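Deacylase (PDB 5THW) probably hydrolyses N-carbamoyl amino acids or related N-carbamoyl compounds, as a two-zinc amidase of the peptidase M20 family. Local coordinates at residues V67-A70 and K71-G74. Sequence-based numbering, arbitrary orientation.
Sequences VRWA and KEAG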
# COMPACT_ATOMS: atom_id res chain seq x y z
N VAL A 67 27.67 10.24 -22.42
CA VAL A 67 27.91 11.30 -23.40
C VAL A 67 29.38 11.69 -23.41
O VAL A 67 29.98 11.88 -24.47
CB VAL A 67 27.00 12.51 -23.10
CG1 VAL A 67 27.47 13.74 -23.85
CG2 VAL A 67 25.56 12.17 -23.47
N ARG A 68 29.99 11.80 -22.22
CA ARG A 68 31.40 12.16 -22.14
C ARG A 68 32.29 11.09 -22.77
O ARG A 68 33.24 11.41 -23.49
CB ARG A 68 31.80 12.42 -20.69
CG ARG A 68 33.31 12.45 -20.47
CD ARG A 68 33.66 13.12 -19.16
NE ARG A 68 33.74 12.15 -18.07
CZ ARG A 68 34.75 11.31 -17.87
NH1 ARG A 68 34.72 10.47 -16.85
NH2 ARG A 68 35.79 11.32 -18.69
N TRP A 69 32.01 9.81 -22.50
CA TRP A 69 32.77 8.74 -23.15
C TRP A 69 32.59 8.77 -24.66
O TRP A 69 33.55 8.56 -25.41
CB TRP A 69 32.35 7.38 -22.60
CG TRP A 69 32.84 7.07 -21.24
CD1 TRP A 69 33.86 7.69 -20.57
CD2 TRP A 69 32.31 6.08 -20.34
NE1 TRP A 69 34.01 7.13 -19.32
CE2 TRP A 69 33.06 6.15 -19.16
CE3 TRP A 69 31.27 5.15 -20.44
CZ2 TRP A 69 32.81 5.31 -18.07
CZ3 TRP A 69 31.02 4.32 -19.36
CH2 TRP A 69 31.79 4.41 -18.19
N ALA A 70 31.36 9.02 -25.12
CA ALA A 70 31.11 9.07 -26.56
C ALA A 70 31.85 10.23 -27.21
O ALA A 70 32.41 10.09 -28.30
CB ALA A 70 29.61 9.15 -26.83
N LYS A 71 31.83 11.40 -26.56
CA LYS A 71 32.55 12.54 -27.10
C LYS A 71 34.05 12.27 -27.13
O LYS A 71 34.74 12.69 -28.07
CB LYS A 71 32.26 13.80 -26.27
CG LYS A 71 30.90 14.42 -26.56
CD LYS A 71 30.70 15.71 -25.78
CE LYS A 71 29.33 16.33 -26.07
NZ LYS A 71 29.08 17.57 -25.28
N GLU A 72 34.56 11.56 -26.13
CA GLU A 72 35.96 11.16 -26.15
C GLU A 72 36.25 10.19 -27.29
O GLU A 72 37.40 10.08 -27.73
CB GLU A 72 36.35 10.54 -24.80
CG GLU A 72 36.39 11.57 -23.68
CD GLU A 72 36.56 10.95 -22.30
OE1 GLU A 72 36.66 9.71 -22.21
OE2 GLU A 72 36.59 11.71 -21.31
N ALA A 73 35.22 9.50 -27.79
CA ALA A 73 35.35 8.63 -28.95
C ALA A 73 35.03 9.34 -30.27
O ALA A 73 34.86 8.67 -31.29
CB ALA A 73 34.45 7.41 -28.79
N GLY A 74 34.94 10.67 -30.26
CA GLY A 74 34.72 11.42 -31.48
C GLY A 74 33.29 11.57 -31.92
O GLY A 74 33.04 11.91 -33.08
O HOH W 1 37.32 9.26 -19.47
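Lys71 N donates a hydrogen bond to Val67 O one helical turn back, at 2.8 Å. Its side chain, extended beyond CG, runs alongside that of Val67 in the same direction, and CE lies 3.9 Å from Val67 CG1. Glu72 illustrates the i to i+4 salt bridge of an exposed helix face. Its N bonds to Arg68 O, while its carboxylate meets the guanidinium: Arg68 NH2 lies 2.8 Å from Glu72 OE2. Because the arginine chain bends at chi3 (91°), the guanidinium turns back toward the glutamate and offers an edge; the planes are turned 63° from each other, and the hydrogen bond within the bridge, bent at NH2, is weak. A water bridges the pair through the other carboxylate oxygen, accepting from Arg68 NH2 and donating to Glu72 OE1. That same OE1 sits at the edge of the indole, 3.8 Å from Trp69 CD1, while the ring packs against helices 29-39 and 117-132. Just beyond Glu72, helix 57-72 ends in a Schellman motif, well away from the zinc site. Ala73 N is shared by two weak bonds, to Trp69 O (3.1 Å) and Ala70 O (2.9 Å), as the last turn tightens, and its own carbonyl accepts from Asn131 on helix 117-132. Gly74, the C-prime residue with positive phi (85°), donates from its N to Lys71 O at 3.0 Å, and Cys75 N then reaches back to Ala70 O.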